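Local atomic coordinates of aspartate-semialdehyde dehydrogenase 2 (Vibrio cholerae, PDB entry 2R00), a protein that catalyses the NADPH-dependent reductive dephosphorylation of L-aspartyl-4-phosphate to L-aspartate-semialdehyde, a step on the pathways to lysine and methionine. Residues Gly270-Arg275 against Gln282-Gly287; Pro142-Val147 against Phe224-Ile229. All coordinates share one frame; numbering follows the deposited sequence.

Contact 1 of 2, residues Gly270-Arg275 against Gln282-Gly287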
loop_
_atom_site.group_PDB
_atom_site.type_symbol
_atom_site.label_atom_id
_atom_site.label_comp_id
_atom_site.label_asym_id
_atom_site.label_seq_id
_atom_site.Cartn_x
_atom_site.Cartn_y
_atom_site.Cartn_z
ATOM N N GLY A 270 6.029 20.223 -11.548
ATOM C CA GLY A 270 5.498 18.916 -11.922
ATOM C C GLY A 270 4.810 18.159 -10.792
ATOM O O GLY A 270 4.160 17.141 -11.032
ATOM N N ILE A 271 4.947 18.657 -9.565
ATOM C CA ILE A 271 4.319 18.032 -8.398
ATOM C C ILE A 271 3.100 18.823 -7.946
ATOM O O ILE A 271 3.177 20.039 -7.785
ATOM C CB ILE A 271 5.307 17.923 -7.208
ATOM C CG1 ILE A 271 6.459 16.975 -7.555
ATOM C CG2 ILE A 271 4.575 17.478 -5.924
ATOM C CD1 ILE A 271 7.617 16.999 -6.591
ATOM N N GLU A 272 1.977 18.136 -7.757
ATOM C CA GLU A 272 0.858 18.722 -7.034
ATOM C C GLU A 272 0.761 18.085 -5.646
ATOM O O GLU A 272 0.519 16.876 -5.518
ATOM C CB GLU A 272 -0.455 18.585 -7.801
ATOM C CG GLU A 272 -1.655 19.156 -7.029
ATOM C CD GLU A 272 -2.818 19.568 -7.917
ATOM O OE1 GLU A 272 -2.648 19.612 -9.151
ATOM O OE2 GLU A 272 -3.909 19.860 -7.373
ATOM N N LEU A 273 0.966 18.904 -4.617
ATOM C CA LEU A 273 0.834 18.451 -3.238
ATOM C C LEU A 273 -0.559 18.715 -2.671
ATOM O O LEU A 273 -1.075 19.842 -2.743
ATOM C CB LEU A 273 1.887 19.104 -2.340
ATOM C CG LEU A 273 1.903 18.558 -0.909
ATOM C CD1 LEU A 273 2.985 17.485 -0.762
ATOM C CD2 LEU A 273 2.105 19.677 0.085
ATOM N N PHE A 274 -1.145 17.666 -2.087
ATOM C CA PHE A 274 -2.432 17.744 -1.409
ATOM C C PHE A 274 -2.201 17.667 0.101
ATOM O O PHE A 274 -1.707 16.654 0.619
ATOM C CB PHE A 274 -3.345 16.605 -1.864
ATOM C CG PHE A 274 -3.713 16.665 -3.313
ATOM C CD1 PHE A 274 -2.784 16.333 -4.301
ATOM C CD2 PHE A 274 -4.994 17.034 -3.696
ATOM C CE1 PHE A 274 -3.124 16.390 -5.642
ATOM C CE2 PHE A 274 -5.346 17.091 -5.035
ATOM C CZ PHE A 274 -4.405 16.775 -6.014
ATOM N N ARG A 275 -2.537 18.748 0.795
ATOM C CA ARG A 275 -2.316 18.846 2.236
ATOM C C ARG A 275 -3.512 18.316 3.011
ATOM O O ARG A 275 -3.430 18.101 4.219
ATOM C CB ARG A 275 -2.013 20.295 2.644
ATOM C CG ARG A 275 -0.573 20.744 2.375
ATOM C CD ARG A 275 -0.417 22.251 2.616
ATOM N NE ARG A 275 0.930 22.745 2.327
ATOM C CZ ARG A 275 1.967 22.667 3.162
ATOM N NH1 ARG A 275 1.844 22.098 4.356
ATOM N NH2 ARG A 275 3.138 23.157 2.794
ATOM N N GLN A 282 -12.374 22.683 -0.263
ATOM C CA GLN A 282 -10.920 22.474 -0.322
ATOM C C GLN A 282 -10.486 21.175 -1.033
ATOM O O GLN A 282 -9.311 21.013 -1.379
ATOM C CB GLN A 282 -10.310 22.561 1.079
ATOM C CG GLN A 282 -10.356 23.961 1.702
ATOM C CD GLN A 282 -10.009 23.960 3.188
ATOM O OE1 GLN A 282 -10.017 22.919 3.839
ATOM N NE2 GLN A 282 -9.710 25.133 3.726
ATOM N N VAL A 283 -11.429 20.257 -1.250
ATOM C CA VAL A 283 -11.157 19.034 -2.014
ATOM C C VAL A 283 -10.913 19.413 -3.485
ATOM O O VAL A 283 -11.724 20.123 -4.099
ATOM C CB VAL A 283 -12.323 18.007 -1.906
ATOM C CG1 VAL A 283 -11.960 16.683 -2.572
ATOM C CG2 VAL A 283 -12.721 17.783 -0.451
ATOM N N ARG A 284 -9.796 18.944 -4.033
ATOM C CA ARG A 284 -9.423 19.257 -5.419
ATOM C C ARG A 284 -9.438 18.016 -6.302
ATOM O O ARG A 284 -9.338 16.893 -5.803
ATOM C CB ARG A 284 -8.033 19.898 -5.476
ATOM C CG ARG A 284 -7.818 21.041 -4.498
ATOM C CD ARG A 284 -6.730 22.001 -4.971
ATOM N NE ARG A 284 -5.414 21.369 -5.105
ATOM C CZ ARG A 284 -4.588 21.119 -4.092
ATOM N NH1 ARG A 284 -4.932 21.425 -2.843
ATOM N NH2 ARG A 284 -3.415 20.552 -4.326
ATOM N N ASP A 285 -9.561 18.222 -7.611
ATOM C CA ASP A 285 -9.451 17.127 -8.573
ATOM C C ASP A 285 -7.985 16.964 -8.993
ATOM O O ASP A 285 -7.127 17.729 -8.549
ATOM C CB ASP A 285 -10.379 17.353 -9.781
ATOM C CG ASP A 285 -9.807 18.332 -10.799
ATOM O OD1 ASP A 285 -10.141 18.187 -11.998
ATOM O OD2 ASP A 285 -9.029 19.239 -10.420
ATOM N N ALA A 286 -7.708 15.986 -9.854
ATOM C CA ALA A 286 -6.336 15.718 -10.329
ATOM C C ALA A 286 -5.599 16.960 -10.845
ATOM O O ALA A 286 -4.382 17.072 -10.687
ATOM C CB ALA A 286 -6.334 14.613 -11.383
ATOM N N GLY A 287 -6.338 17.879 -11.466
ATOM C CA GLY A 287 -5.802 19.185 -11.862
ATOM C C GLY A 287 -4.935 19.187 -13.108
ATOM O O GLY A 287 -5.297 19.781 -14.135
HETATM O O HOH W 1 -3.462 21.244 -0.558
#
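Arg284 lays its guanidinium flat over one face of the Phe274 ring, with the two planes only 9° apart and their centres 4.5 Å apart. This is a stacked cation-pi pair. NH2 of Arg284 sits over the centre of the ring. At the ring edge, in its plane, Asp285 O lies 3.8 Å from Phe274 CZ.

While its face covers the ring, the guanidinium edge points to strand 271-273. Glu272 comes from the opposite direction, its carboxylate plane nearly parallel to that of the guanidinium. Arg284 grips it side-on, and NE and NH2 both go to one oxygen. Arg284 NE is 3.1 Å and Arg284 NH2 is 3.2 Å from Glu272 OE2. Both meet this oxygen on its anti side and from the same face of the carboxylate. Glu272 reaches them with CG anti to the backbone N (chi1 178°) and an extended chain.

The other bond of Arg284 NH2 goes to Leu273 O, at 2.9 Å. The donor stands well above the carbonyl plane but keeps the acceptor in its own guanidinium plane. A bend at chi3 (-62°) in the arginine chain turns the group over the ring. A water accepts from Arg284 NH1 at 2.7 Å and from Arg275 N at 3.0 Å, bridging the remaining edge to the backbone.

The strand borders 292-300 in the sheet of the dimerisation domain, and Phe274 also packs on Leu293. The second subunit is close by: Gln200 of that subunit hydrogen-bonds Arg284 O through its NE2, and its Ile198 packs on Phe274. NE, NH1 and NH2 of Arg284 all have partners, which limits rotation of the guanidinium. The positive charge so close to Glu272 would be expected to favour its ionised form.

Contact 2 of 2, residues Pro142-Val147 against Phe224-Ile229; sequences PIYDAV and FNDPSI
Tyr144, near the C-terminal end of helix 131-147, stacks face to face on Phe224, at the C-terminal end of helix 211-223. A Schellman motif ends that second helix, with Asn225 as its C-prime residue at positive phi. The chain then makes a type I turn from Asp226 to Ile229 before strand 230-238.

The tightly packed part is apolar. The two side chains run antiparallel, and their rings overlap with centroids 4.5 Å apart and planes at 22°. Phe224 CE1 lies over one face of the tyrosine, 3.8 Å from Tyr144 CG. Ile229 approaches the tyrosine ring obliquely, and its CD1 is 3.4 Å from Tyr144 CE1. Strand 149-159 backs this core: Ile149 touches both Tyr144 and Ile229, and Ile152 touches Phe224. Tyr144 holds CG anti to its backbone nitrogen (chi1 -176°), which carries the ring across to the turn.

The looser side is polar and lies along the turn, where Pro227 and Ser228 are exposed. The Tyr144 hydroxyl ends there and donates to Asp226 OD1 at 2.7 Å. The carboxylate is turned 65° from the phenol ring, and OD1 lies near the ring plane, at its edge. This bond ties the helix to the turn, while Phe224 and Ile229, both buried, lie on the interior side.

The other oxygen of Asp226 serves the turn itself. In an Asx turn, Asp226 OD2 accepts from Ser228 N at 3.0 Å, and it also takes a bond on its syn lone pair from Ser228 OG at 2.6 Å.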
loop_
_atom_site.group_PDB
_atom_site.type_symbol
_atom_site.label_atom_id
_atom_site.label_comp_id
_atom_site.label_asym_id
_atom_site.label_seq_id
_atom_site.Cartn_x
_atom_site.Cartn_y
_atom_site.Cartn_z
ATOM N N PRO A 142 13.702 16.241 -4.475
ATOM C CA PRO A 142 13.894 17.333 -3.501
ATOM C C PRO A 142 14.335 16.858 -2.112
ATOM O O PRO A 142 15.123 17.535 -1.456
ATOM C CB PRO A 142 12.501 17.980 -3.418
ATOM C CG PRO A 142 11.845 17.612 -4.715
ATOM C CD PRO A 142 12.330 16.244 -5.013
ATOM N N ILE A 143 13.814 15.718 -1.662
ATOM C CA ILE A 143 14.253 15.119 -0.394
ATOM C C ILE A 143 15.699 14.617 -0.490
ATOM O O ILE A 143 16.510 14.864 0.405
ATOM C CB ILE A 143 13.309 13.972 0.060
ATOM C CG1 ILE A 143 11.865 14.492 0.172
ATOM C CG2 ILE A 143 13.805 13.363 1.372
ATOM C CD1 ILE A 143 10.763 13.395 0.170
ATOM N N TYR A 144 16.020 13.926 -1.581
ATOM C CA TYR A 144 17.378 13.457 -1.827
ATOM C C TYR A 144 18.373 14.618 -1.740
ATOM O O TYR A 144 19.356 14.554 -0.995
ATOM C CB TYR A 144 17.465 12.793 -3.204
ATOM C CG TYR A 144 18.815 12.189 -3.515
ATOM C CD1 TYR A 144 19.194 10.976 -2.958
ATOM C CD2 TYR A 144 19.705 12.826 -4.385
ATOM C CE1 TYR A 144 20.428 10.411 -3.241
ATOM C CE2 TYR A 144 20.943 12.267 -4.678
ATOM C CZ TYR A 144 21.297 11.055 -4.098
ATOM O OH TYR A 144 22.522 10.476 -4.371
ATOM N N ASP A 145 18.093 15.680 -2.489
ATOM C CA ASP A 145 18.921 16.888 -2.512
ATOM C C ASP A 145 19.144 17.519 -1.124
ATOM O O ASP A 145 20.283 17.848 -0.752
ATOM C CB ASP A 145 18.303 17.908 -3.478
ATOM C CG ASP A 145 18.433 17.486 -4.937
ATOM O OD1 ASP A 145 19.204 16.538 -5.213
ATOM O OD2 ASP A 145 17.777 18.105 -5.802
ATOM N N ALA A 146 18.064 17.657 -0.355
ATOM C CA ALA A 146 18.124 18.311 0.953
ATOM C C ALA A 146 18.888 17.493 1.986
ATOM O O ALA A 146 19.799 18.013 2.638
ATOM C CB ALA A 146 16.725 18.640 1.459
ATOM N N VAL A 147 18.543 16.213 2.126
ATOM C CA VAL A 147 19.057 15.412 3.244
ATOM C C VAL A 147 19.640 14.041 2.886
ATOM O O VAL A 147 20.107 13.313 3.764
ATOM C CB VAL A 147 17.984 15.227 4.354
ATOM C CG1 VAL A 147 17.782 16.523 5.127
ATOM C CG2 VAL A 147 16.673 14.746 3.763
ATOM N N PHE A 224 19.379 8.102 -10.098
ATOM C CA PHE A 224 20.095 8.824 -9.034
ATOM C C PHE A 224 21.606 8.784 -9.240
ATOM O O PHE A 224 22.346 9.551 -8.614
ATOM C CB PHE A 224 19.778 8.229 -7.651
ATOM C CG PHE A 224 18.494 8.751 -7.012
ATOM C CD1 PHE A 224 18.186 10.107 -7.013
ATOM C CD2 PHE A 224 17.627 7.875 -6.361
ATOM C CE1 PHE A 224 17.013 10.588 -6.395
ATOM C CE2 PHE A 224 16.453 8.346 -5.739
ATOM C CZ PHE A 224 16.150 9.708 -5.761
ATOM N N ASN A 225 22.057 7.874 -10.106
ATOM C CA ASN A 225 23.478 7.588 -10.313
ATOM C C ASN A 225 24.192 7.300 -8.990
ATOM O O ASN A 225 25.267 7.839 -8.705
ATOM C CB ASN A 225 24.167 8.722 -11.092
ATOM C CG ASN A 225 25.526 8.316 -11.623
ATOM O OD1 ASN A 225 25.761 7.145 -11.953
ATOM N ND2 ASN A 225 26.437 9.278 -11.698
ATOM N N ASP A 226 23.577 6.442 -8.178
ATOM C CA ASP A 226 24.036 6.232 -6.819
ATOM C C ASP A 226 23.819 4.771 -6.416
ATOM O O ASP A 226 22.751 4.411 -5.909
ATOM C CB ASP A 226 23.313 7.211 -5.885
ATOM C CG ASP A 226 23.796 7.136 -4.440
ATOM O OD1 ASP A 226 23.382 8.016 -3.643
ATOM O OD2 ASP A 226 24.560 6.210 -4.093
ATOM N N PRO A 227 24.843 3.924 -6.637
ATOM C CA PRO A 227 24.788 2.494 -6.309
ATOM C C PRO A 227 24.608 2.201 -4.819
ATOM O O PRO A 227 24.263 1.067 -4.461
ATOM C CB PRO A 227 26.145 1.964 -6.796
ATOM C CG PRO A 227 27.026 3.160 -6.882
ATOM C CD PRO A 227 26.138 4.305 -7.231
ATOM N N SER A 228 24.817 3.209 -3.970
ATOM C CA SER A 228 24.681 3.053 -2.518
ATOM C C SER A 228 23.235 3.152 -2.004
ATOM O O SER A 228 22.925 2.655 -0.913
ATOM C CB SER A 228 25.601 4.019 -1.762
ATOM O OG SER A 228 25.075 5.337 -1.720
ATOM N N ILE A 229 22.351 3.773 -2.782
ATOM C CA ILE A 229 20.941 3.834 -2.384
ATOM C C ILE A 229 20.319 2.454 -2.473
ATOM O O ILE A 229 20.291 1.833 -3.539
ATOM C CB ILE A 229 20.094 4.809 -3.212
ATOM C CG1 ILE A 229 20.773 6.169 -3.318
ATOM C CG2 ILE A 229 18.734 4.992 -2.558
ATOM C CD1 ILE A 229 19.967 7.195 -4.117
#

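Overall arrangement
From the N terminus the chain first builds the nucleotide-binding domain, then enters helix 131-147, whose last residues, 142-147, are the first half of contact 2. It runs through strand 149-159 and helix 211-223 before 224-229 returns to that first helix, closing a loop of 76 residues. Strands 230-238 and 244-252 and helix 258-267 follow. Only then does contact 1 open, at 270-275, and 282-287 closes it after six residues. The contacts are in series and neither nest nor cross. Contact 2 joins the end of helix 131-147 to the loop between helix 211-223 and strand 230-238, against strand 149-159; contact 1 joins a following loop to edge strand 271-273. Helix 258-267 touches side chains from both 142-147 and 270-275.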